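Local coordinates for protein fucose-binding lectin (Kordia periserrulae, PDB 6HTN) that binds fucosides such as methyl alpha-L-fucopyranoside in pockets lying between the blades of its beta-propeller, at residues S47-A52 and Y69-D74; H65-A70 and E79-K84; Q95-S100 and Y121-V126. One frame throughout, in Å; residues are numbered along the deposited sequence.

Interaction 1 (S47-A52 and Y69-D74); sequences SAISGA and YAIGTD. Unlike the reference sequence in segment 69-74: D74 (reference Asn).
In this beta-propeller lectin the connection between two successive four-stranded blades, carrying A48, I49 and S50, lies against the tail of strand 64-71 at A70 and I71. Two hydrogen bonds pin it to I71. I49 N gives its hydrogen to I71 O at 2.9 Å, while I71 N donates to S50 OG, also at 2.9 Å. With S50 OG set between its own backbone N and carbonyl carbon (chi1 75°), the hydroxyl accepts that N-H and donates in turn to G51 O, 2.7 Å away, which fixes its rotation. I49 CG1 comes within 3.7 Å of I71 CG2 as the two isoleucines cross obliquely, and the methyl groups of A48 and A52 both pack on A70 CB. A52 CA also makes a CH···O contact with Y69 O at 3.1 Å. A water joins S47 O to T73 N, bridging the backbones where the loop 47-52 meets the turn that follows the strand. Strand 77-82 adds I77 and I78 to the packing on I71 and A70, and the Y69 ring reaches I116 and V118 on strand 114-121 of the next blade.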
loop_
_atom_site.group_PDB
_atom_site.type_symbol
_atom_site.label_atom_id
_atom_site.label_comp_id
_atom_site.label_asym_id
_atom_site.label_seq_id
_atom_site.Cartn_x
_atom_site.Cartn_y
_atom_site.Cartn_z
ATOM N N SER A 47 -6.832 16.051 -7.527
ATOM C CA SER A 47 -7.161 14.722 -6.982
ATOM C C SER A 47 -6.063 13.729 -7.379
ATOM O O SER A 47 -5.555 13.783 -8.522
ATOM C CB SER A 47 -8.505 14.255 -7.448
ATOM O OG SER A 47 -9.509 15.012 -6.763
ATOM N N ALA A 48 -5.754 12.787 -6.480
ATOM C CA ALA A 48 -4.808 11.704 -6.829
ATOM C C ALA A 48 -5.158 10.484 -5.988
ATOM O O ALA A 48 -6.030 10.584 -5.076
ATOM C CB ALA A 48 -3.397 12.166 -6.590
ATOM N N ILE A 49 -4.511 9.370 -6.258
ATOM C CA ILE A 49 -4.746 8.106 -5.509
ATOM C C ILE A 49 -3.425 7.549 -4.974
ATOM O O ILE A 49 -3.403 6.426 -4.436
ATOM C CB ILE A 49 -5.470 7.066 -6.367
ATOM C CG1 ILE A 49 -4.631 6.567 -7.559
ATOM C CG2 ILE A 49 -6.823 7.615 -6.804
ATOM C CD1 ILE A 49 -5.300 5.482 -8.351
ATOM N N SER A 50 -2.349 8.309 -5.093
ATOM C CA SER A 50 -1.059 7.975 -4.467
ATOM C C SER A 50 -0.492 9.227 -3.810
ATOM O O SER A 50 -0.994 10.313 -4.057
ATOM C CB SER A 50 -0.098 7.401 -5.484
ATOM O OG SER A 50 0.396 8.461 -6.313
ATOM N N GLY A 51 0.612 8.996 -3.120
ATOM C CA GLY A 51 1.492 10.103 -2.744
ATOM C C GLY A 51 2.149 10.687 -3.963
ATOM O O GLY A 51 1.910 10.291 -5.099
ATOM N N ALA A 52 3.018 11.656 -3.740
ATOM C CA ALA A 52 3.641 12.399 -4.835
ATOM C C ALA A 52 5.155 12.358 -4.664
ATOM O O ALA A 52 5.663 12.405 -3.542
ATOM C CB ALA A 52 3.098 13.786 -4.837
ATOM N N TYR A 69 4.835 14.428 -9.192
ATOM C CA TYR A 69 4.343 13.241 -9.916
ATOM C C TYR A 69 3.538 12.342 -8.983
ATOM O O TYR A 69 4.028 11.969 -7.911
ATOM C CB TYR A 69 5.535 12.468 -10.527
ATOM C CG TYR A 69 6.375 13.290 -11.476
ATOM C CD1 TYR A 69 5.998 13.425 -12.802
ATOM C CD2 TYR A 69 7.455 14.018 -11.005
ATOM C CE1 TYR A 69 6.732 14.239 -13.660
ATOM C CE2 TYR A 69 8.178 14.847 -11.839
ATOM C CZ TYR A 69 7.803 14.973 -13.165
ATOM O OH TYR A 69 8.478 15.846 -13.986
ATOM N N ALA A 70 2.324 12.017 -9.382
ATOM C CA ALA A 70 1.428 11.167 -8.601
ATOM C C ALA A 70 0.642 10.291 -9.534
ATOM O O ALA A 70 0.727 10.448 -10.740
ATOM C CB ALA A 70 0.491 12.013 -7.747
ATOM N N ILE A 71 -0.112 9.360 -8.985
ATOM C CA ILE A 71 -1.078 8.562 -9.772
ATOM C C ILE A 71 -2.433 9.269 -9.725
ATOM O O ILE A 71 -2.943 9.552 -8.635
ATOM C CB ILE A 71 -1.155 7.122 -9.270
ATOM C CG1 ILE A 71 0.227 6.472 -9.150
ATOM C CG2 ILE A 71 -2.087 6.339 -10.193
ATOM C CD1 ILE A 71 1.088 6.642 -10.378
ATOM N N GLY A 72 -2.975 9.576 -10.901
ATOM C CA GLY A 72 -4.290 10.234 -10.940
ATOM C C GLY A 72 -5.428 9.238 -10.761
ATOM O O GLY A 72 -5.207 8.044 -10.667
ATOM N N THR A 73 -6.655 9.779 -10.805
ATOM C CA THR A 73 -7.848 8.976 -10.505
ATOM C C THR A 73 -8.164 8.039 -11.657
ATOM O O THR A 73 -9.040 7.182 -11.453
ATOM C CB THR A 73 -9.024 9.886 -10.133
ATOM O OG1 THR A 73 -9.305 10.650 -11.307
ATOM C CG2 THR A 73 -8.704 10.755 -8.946
ATOM N N ASP A 74 -7.462 8.125 -12.783
ATOM C CA ASP A 74 -7.586 7.141 -13.894
ATOM C C ASP A 74 -6.458 6.091 -13.896
ATOM O O ASP A 74 -6.341 5.322 -14.864
ATOM C CB ASP A 74 -7.583 7.859 -15.240
ATOM C CG ASP A 74 -6.305 8.674 -15.477
ATOM O OD1 ASP A 74 -5.435 8.807 -14.536
ATOM O OD2 ASP A 74 -6.215 9.265 -16.600
HETATM O O HOH W 1 -6.517 12.733 -10.947
#

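Interaction 2 (H65-A70 and E79-K84); sequences HIRVYA and ELCWDK. With MFU (methyl alpha-L-fucopyranoside), chain H; MFU (methyl alpha-L-fucopyranoside), chain G.
D83 OD1 gathers the charged and polar side chains of this contact, receiving three N-H groups from H65 and R67. R67 grips it end-on with two nitrogens in a salt bridge: NH2 lies 2.9 Å from D83 OD1 on its syn lone pair, whereas NH1 arrives from above the carboxylate plane. H65 ND1, 2.8 Å from D83 OD1, comes on the anti side along a nearly straight bond of 169°, with OD1 close to the imidazole plane. The concentration of donors probably favours the ionised carboxylate, whose OD2 also bonds Y88. R67 NH1 turns back as well to I66 O, and C81 packs against one face of the guanidinium, its SG 3.5 Å from R67 CD.

The two main chains form a regular antiparallel hairpin, strands 64-71 and 77-82, the central pair of a propeller blade. I66 with W82 and V68 with L80 are hydrogen-bonded pairs; R67 with C81 and Y69 with E79 are non-hydrogen-bonded. The blade thereby has two working faces. On the face of R67 and E79, one fucoside is held polar group by polar group: its O4 accepts from R67 NE (2.8 Å) and donates to E79 OE2 (2.7 Å), O5 accepts from R67 NH2, and O3 donates to E79 OE1. E79 CG stands anti to the backbone N (chi1 175°) and the chain runs on extended, alongside Y69, whose OH donates to E79 OE2 at 2.6 Å.

Apolar contact dominates the other face, where I66 CB sits 4.2 Å from W82 CB. A second fucoside, which R16 and E29 of the preceding blade also bind, lays its C4 over the centre of the W82 ring, while I66 CD1 approaches its O4 at 3.8 Å.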
loop_
_atom_site.group_PDB
_atom_site.type_symbol
_atom_site.label_atom_id
_atom_site.label_comp_id
_atom_site.label_asym_id
_atom_site.label_seq_id
_atom_site.Cartn_x
_atom_site.Cartn_y
_atom_site.Cartn_z
ATOM N N HIS A 65 11.768 26.023 -10.103
ATOM C CA HIS A 65 10.844 25.236 -10.924
ATOM C C HIS A 65 10.593 23.943 -10.147
ATOM O O HIS A 65 11.579 23.391 -9.598
ATOM C CB HIS A 65 11.441 24.881 -12.287
ATOM C CG HIS A 65 11.778 26.105 -13.075
ATOM N ND1 HIS A 65 10.980 26.488 -14.129
ATOM C CD2 HIS A 65 12.794 26.989 -12.958
ATOM C CE1 HIS A 65 11.508 27.636 -14.640
ATOM N NE2 HIS A 65 12.584 27.969 -13.920
ATOM N N ILE A 66 9.339 23.526 -10.070
ATOM C CA ILE A 66 9.001 22.312 -9.286
ATOM C C ILE A 66 8.190 21.396 -10.182
ATOM O O ILE A 66 7.347 21.827 -10.965
ATOM C CB ILE A 66 8.218 22.667 -8.007
ATOM C CG1 ILE A 66 8.916 23.712 -7.159
ATOM C CG2 ILE A 66 7.907 21.405 -7.215
ATOM C CD1 ILE A 66 8.096 24.248 -5.994
ATOM N N ARG A 67 8.448 20.085 -10.071
ATOM C CA ARG A 67 7.645 19.079 -10.753
ATOM C C ARG A 67 7.243 18.022 -9.726
ATOM O O ARG A 67 8.094 17.543 -8.974
ATOM C CB ARG A 67 8.437 18.447 -11.906
ATOM C CG ARG A 67 8.834 19.413 -13.015
ATOM C CD ARG A 67 7.643 19.873 -13.798
ATOM N NE ARG A 67 8.005 20.770 -14.923
ATOM C CZ ARG A 67 8.176 22.074 -14.805
ATOM N NH1 ARG A 67 8.070 22.707 -13.644
ATOM N NH2 ARG A 67 8.482 22.754 -15.905
ATOM N N VAL A 68 5.958 17.708 -9.712
ATOM C CA VAL A 68 5.353 16.755 -8.753
ATOM C C VAL A 68 4.656 15.684 -9.578
ATOM O O VAL A 68 3.964 15.996 -10.551
ATOM C CB VAL A 68 4.341 17.518 -7.845
ATOM C CG1 VAL A 68 3.610 16.635 -6.924
ATOM C CG2 VAL A 68 5.025 18.593 -7.070
ATOM N N TYR A 69 4.835 14.428 -9.192
ATOM C CA TYR A 69 4.343 13.241 -9.916
ATOM C C TYR A 69 3.538 12.342 -8.983
ATOM O O TYR A 69 4.028 11.969 -7.911
ATOM C CB TYR A 69 5.535 12.468 -10.527
ATOM C CG TYR A 69 6.375 13.290 -11.476
ATOM C CD1 TYR A 69 5.998 13.425 -12.802
ATOM C CD2 TYR A 69 7.455 14.018 -11.005
ATOM C CE1 TYR A 69 6.732 14.239 -13.660
ATOM C CE2 TYR A 69 8.178 14.847 -11.839
ATOM C CZ TYR A 69 7.803 14.973 -13.165
ATOM O OH TYR A 69 8.478 15.846 -13.986
ATOM N N ALA A 70 2.324 12.017 -9.382
ATOM C CA ALA A 70 1.428 11.167 -8.601
ATOM C C ALA A 70 0.642 10.291 -9.534
ATOM O O ALA A 70 0.727 10.448 -10.740
ATOM C CB ALA A 70 0.491 12.013 -7.747
ATOM N N GLU A 79 1.527 14.759 -13.890
ATOM C CA GLU A 79 2.661 15.647 -13.657
ATOM C C GLU A 79 2.095 17.057 -13.380
ATOM O O GLU A 79 1.370 17.529 -14.248
ATOM C CB GLU A 79 3.578 15.667 -14.862
ATOM C CG GLU A 79 4.716 16.685 -14.705
ATOM C CD GLU A 79 5.609 16.826 -15.929
ATOM O OE1 GLU A 79 5.048 16.861 -17.063
ATOM O OE2 GLU A 79 6.857 16.979 -15.738
ATOM N N LEU A 80 2.440 17.617 -12.263
ATOM C CA LEU A 80 2.059 19.000 -11.883
ATOM C C LEU A 80 3.311 19.872 -11.866
ATOM O O LEU A 80 4.367 19.490 -11.313
ATOM C CB LEU A 80 1.324 18.984 -10.561
ATOM C CG LEU A 80 0.100 18.086 -10.570
ATOM C CD1 LEU A 80 -0.380 17.876 -9.135
ATOM C CD2 LEU A 80 -1.020 18.592 -11.475
ATOM N N CYS A 81 3.211 21.021 -12.514
ATOM C CA CYS A 81 4.380 21.879 -12.802
ATOM C C CYS A 81 4.193 23.290 -12.233
ATOM O O CYS A 81 3.114 23.879 -12.452
ATOM C CB CYS A 81 4.541 22.046 -14.297
ATOM S SG CYS A 81 4.552 20.479 -15.211
ATOM N N TRP A 82 5.255 23.822 -11.694
ATOM C CA TRP A 82 5.383 25.237 -11.277
ATOM C C TRP A 82 6.635 25.798 -11.926
ATOM O O TRP A 82 7.732 25.260 -11.690
ATOM C CB TRP A 82 5.466 25.339 -9.779
ATOM C CG TRP A 82 5.631 26.737 -9.246
ATOM C CD1 TRP A 82 6.779 27.446 -9.092
ATOM C CD2 TRP A 82 4.556 27.568 -8.775
ATOM N NE1 TRP A 82 6.485 28.687 -8.564
ATOM C CE2 TRP A 82 5.138 28.785 -8.382
ATOM C CE3 TRP A 82 3.179 27.412 -8.724
ATOM C CZ2 TRP A 82 4.358 29.810 -7.827
ATOM C CZ3 TRP A 82 2.414 28.428 -8.180
ATOM C CH2 TRP A 82 3.007 29.615 -7.754
ATOM N N ASP A 83 6.507 26.919 -12.644
ATOM C CA ASP A 83 7.660 27.622 -13.262
ATOM C C ASP A 83 7.789 29.060 -12.765
ATOM O O ASP A 83 8.878 29.623 -12.876
ATOM C CB ASP A 83 7.572 27.618 -14.789
ATOM C CG ASP A 83 7.658 26.240 -15.404
ATOM O OD1 ASP A 83 8.550 25.462 -14.954
ATOM O OD2 ASP A 83 6.917 25.983 -16.358
ATOM N N LYS A 84 6.721 29.637 -12.241
ATOM C CA LYS A 84 6.771 31.076 -11.894
ATOM C C LYS A 84 5.621 31.427 -10.969
ATOM O O LYS A 84 5.918 31.938 -9.898
ATOM C CB LYS A 84 6.725 31.927 -13.164
ATOM C CG LYS A 84 6.771 33.441 -12.917
ATOM C CD LYS A 84 8.081 34.116 -13.119
ATOM C CE LYS A 84 8.055 35.536 -12.568
ATOM N NZ LYS A 84 7.409 36.501 -13.489
HETATM C C1 MFU H . 7.095 21.278 -19.193
HETATM C C2 MFU H . 6.337 19.972 -18.960
HETATM C C3 MFU H . 7.276 18.815 -19.293
HETATM C C4 MFU H . 8.485 18.894 -18.416
HETATM C C5 MFU H . 9.197 20.244 -18.704
HETATM C C6 MFU H . 10.427 20.403 -17.843
HETATM O O1 MFU H . 7.320 21.338 -20.613
HETATM O O2 MFU H . 5.192 19.986 -19.817
HETATM O O3 MFU H . 6.553 17.588 -19.153
HETATM O O4 MFU H . 8.179 18.882 -17.027
HETATM O O5 MFU H . 8.240 21.326 -18.362
HETATM C CM MFU H . 8.100 22.523 -20.863
HETATM C C1 MFU G . 4.799 29.365 -2.921
HETATM C C2 MFU G . 3.790 28.232 -3.130
HETATM C C3 MFU G . 3.692 27.704 -4.523
HETATM C C4 MFU G . 5.063 27.191 -4.933
HETATM C C5 MFU G . 5.962 28.423 -4.731
HETATM C C6 MFU G . 7.443 28.027 -5.025
HETATM O O1 MFU G . 4.294 30.310 -3.798
HETATM O O2 MFU G . 2.443 28.762 -2.850
HETATM O O3 MFU G . 2.758 26.612 -4.689
HETATM O O4 MFU G . 5.554 26.185 -4.014
HETATM O O5 MFU G . 6.076 28.811 -3.356
HETATM C CM MFU G . 5.096 31.521 -3.725
#

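Interaction 3 (Q95-S100 and Y121-V126); sequences QFYGAS and YNQDNV
S100 OG lies between its own backbone N and carbonyl carbon (chi1 65°), where it accepts the backbone N-H of Y121 at 2.9 Å. Y121 CG stands anti to its carbonyl carbon (chi1 -81°) and the end of the ring leads away from 95-100; S100 OG lies at the ring edge, near its plane. The contact joins an interblade loop to the hairpin turn between strands 114-121 and 127-132, a type I turn from N122 to N125 that also contains an Asx turn. A second bond runs from A99 N to Y121 O, 2.8 Å away, and A99 CB packs on Y121 CB at 4.2 Å. Further along, Q123 bends at chi2 and its amide comes against Y97, with Q123 OE1 3.4 Å from Y97 CB and the amide plane turned 63° from the ring. A water accepts from Y97 N and donates to Q123 OE1, bridging the same pair. The phenol OH of Y97 bonds D124 of the second subunit, placing this surface contact at a subunit interface. Within the turn, N122 OD1 takes two N-H groups from opposite faces of its amide plane, D124 N at 2.9 Å and V126 N at 3.2 Å.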
loop_
_atom_site.group_PDB
_atom_site.type_symbol
_atom_site.label_atom_id
_atom_site.label_comp_id
_atom_site.label_asym_id
_atom_site.label_seq_id
_atom_site.Cartn_x
_atom_site.Cartn_y
_atom_site.Cartn_z
ATOM N N GLN A 95 0.019 9.721 -20.009
ATOM C CA GLN A 95 0.726 8.851 -20.985
ATOM C C GLN A 95 0.869 7.401 -20.478
ATOM O O GLN A 95 0.816 6.467 -21.301
ATOM C CB GLN A 95 2.074 9.433 -21.368
ATOM C CG GLN A 95 1.961 10.763 -22.122
ATOM C CD GLN A 95 3.285 11.119 -22.767
ATOM O OE1 GLN A 95 3.900 10.268 -23.430
ATOM N NE2 GLN A 95 3.723 12.363 -22.616
ATOM N N PHE A 96 1.116 7.196 -19.178
ATOM C CA PHE A 96 1.521 5.874 -18.677
ATOM C C PHE A 96 0.737 5.510 -17.429
ATOM O O PHE A 96 0.488 6.349 -16.556
ATOM C CB PHE A 96 3.017 5.871 -18.350
ATOM C CG PHE A 96 3.884 6.222 -19.534
ATOM C CD1 PHE A 96 4.067 5.302 -20.554
ATOM C CD2 PHE A 96 4.486 7.448 -19.619
ATOM C CE1 PHE A 96 4.861 5.613 -21.651
ATOM C CE2 PHE A 96 5.263 7.772 -20.726
ATOM C CZ PHE A 96 5.449 6.864 -21.720
ATOM N N TYR A 97 0.446 4.216 -17.305
ATOM C CA TYR A 97 -0.121 3.673 -16.067
ATOM C C TYR A 97 0.931 3.640 -14.991
ATOM O O TYR A 97 2.090 3.279 -15.269
ATOM C CB TYR A 97 -0.637 2.251 -16.277
ATOM C CG TYR A 97 -1.920 2.181 -17.067
ATOM C CD1 TYR A 97 -3.122 2.586 -16.516
ATOM C CD2 TYR A 97 -1.931 1.676 -18.341
ATOM C CE1 TYR A 97 -4.310 2.493 -17.216
ATOM C CE2 TYR A 97 -3.110 1.560 -19.065
ATOM C CZ TYR A 97 -4.308 1.985 -18.500
ATOM O OH TYR A 97 -5.462 1.849 -19.236
ATOM N N GLY A 98 0.545 3.978 -13.769
ATOM C CA GLY A 98 1.429 3.868 -12.609
ATOM C C GLY A 98 0.765 3.126 -11.507
ATOM O O GLY A 98 -0.403 3.345 -11.249
ATOM N N ALA A 99 1.512 2.245 -10.858
ATOM C CA ALA A 99 0.985 1.356 -9.828
ATOM C C ALA A 99 1.688 1.612 -8.503
ATOM O O ALA A 99 1.528 0.840 -7.620
ATOM C CB ALA A 99 1.139 -0.061 -10.346
ATOM N N SER A 100 2.491 2.660 -8.428
ATOM C CA SER A 100 3.319 2.991 -7.263
ATOM C C SER A 100 3.466 4.518 -7.217
ATOM O O SER A 100 3.368 5.109 -8.240
ATOM C CB SER A 100 4.636 2.216 -7.289
ATOM O OG SER A 100 5.451 2.599 -8.415
ATOM N N TYR A 121 6.293 1.664 -11.058
ATOM C CA TYR A 121 5.768 0.423 -11.632
ATOM C C TYR A 121 4.634 0.736 -12.603
ATOM O O TYR A 121 3.846 1.644 -12.338
ATOM C CB TYR A 121 5.285 -0.501 -10.527
ATOM C CG TYR A 121 6.372 -1.300 -9.845
ATOM C CD1 TYR A 121 6.767 -2.524 -10.365
ATOM C CD2 TYR A 121 6.987 -0.850 -8.701
ATOM C CE1 TYR A 121 7.698 -3.311 -9.721
ATOM C CE2 TYR A 121 7.907 -1.643 -8.026
ATOM C CZ TYR A 121 8.277 -2.868 -8.559
ATOM O OH TYR A 121 9.219 -3.633 -7.917
ATOM N N ASN A 122 4.483 -0.099 -13.617
ATOM C CA ASN A 122 3.332 0.011 -14.537
ATOM C C ASN A 122 2.359 -1.146 -14.282
ATOM O O ASN A 122 2.484 -1.892 -13.276
ATOM C CB ASN A 122 3.797 0.154 -15.982
ATOM C CG ASN A 122 4.321 -1.122 -16.590
ATOM O OD1 ASN A 122 4.294 -2.193 -15.944
ATOM N ND2 ASN A 122 4.765 -1.024 -17.859
ATOM N N GLN A 123 1.367 -1.231 -15.144
ATOM C CA GLN A 123 0.264 -2.179 -14.953
ATOM C C GLN A 123 0.757 -3.635 -15.047
ATOM O O GLN A 123 0.081 -4.533 -14.547
ATOM C CB GLN A 123 -0.848 -1.915 -15.992
ATOM C CG GLN A 123 -0.496 -2.273 -17.427
ATOM C CD GLN A 123 0.339 -1.290 -18.221
ATOM O OE1 GLN A 123 0.950 -0.335 -17.726
ATOM N NE2 GLN A 123 0.282 -1.474 -19.538
ATOM N N ASP A 124 1.886 -3.874 -15.720
ATOM C CA ASP A 124 2.479 -5.204 -15.875
ATOM C C ASP A 124 3.464 -5.531 -14.746
ATOM O O ASP A 124 4.202 -6.526 -14.851
ATOM C CB ASP A 124 3.143 -5.306 -17.234
ATOM C CG ASP A 124 2.153 -5.234 -18.381
ATOM O OD1 ASP A 124 1.132 -5.888 -18.328
ATOM O OD2 ASP A 124 2.449 -4.488 -19.347
ATOM N N ASN A 125 3.510 -4.719 -13.695
ATOM C CA ASN A 125 4.437 -4.916 -12.557
ATOM C C ASN A 125 5.901 -4.831 -13.043
ATOM O O ASN A 125 6.763 -5.573 -12.545
ATOM C CB ASN A 125 4.165 -6.239 -11.827
ATOM C CG ASN A 125 5.021 -6.371 -10.574
ATOM O OD1 ASN A 125 5.118 -5.382 -9.822
ATOM N ND2 ASN A 125 5.610 -7.543 -10.342
ATOM N N VAL A 126 6.159 -3.928 -13.972
ATOM C CA VAL A 126 7.510 -3.619 -14.433
ATOM C C VAL A 126 7.856 -2.220 -13.954
ATOM O O VAL A 126 7.071 -1.279 -14.182
ATOM C CB VAL A 126 7.646 -3.728 -15.947
ATOM C CG1 VAL A 126 9.068 -3.431 -16.390
ATOM C CG2 VAL A 126 7.236 -5.125 -16.433
HETATM O O HOH W 2 1.721 2.121 -18.992
#

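Overall arrangement
Followed from the N terminus, the chain first leaves one blade through 47-52, and interaction 1 closes when strand 64-71 of the next blade runs out beside that loop. Interaction 2 begins on the stretch where interaction 1 ends, sharing Y69 and A70, and closes the short hairpin to strand 77-82; A52 CB also touches V68 CG1. Interaction 3 follows in series, one blade later, and repeats the principle of interaction 1: an interblade loop fastened to the end of a blade's second strand. I71 CD1 packs on S100 O and G98 CA, linking interactions 1 and 3, both of which meet the second subunit, whereas interaction 2 pairs the two central strands of the blade and contributes residues to two fucoside pockets.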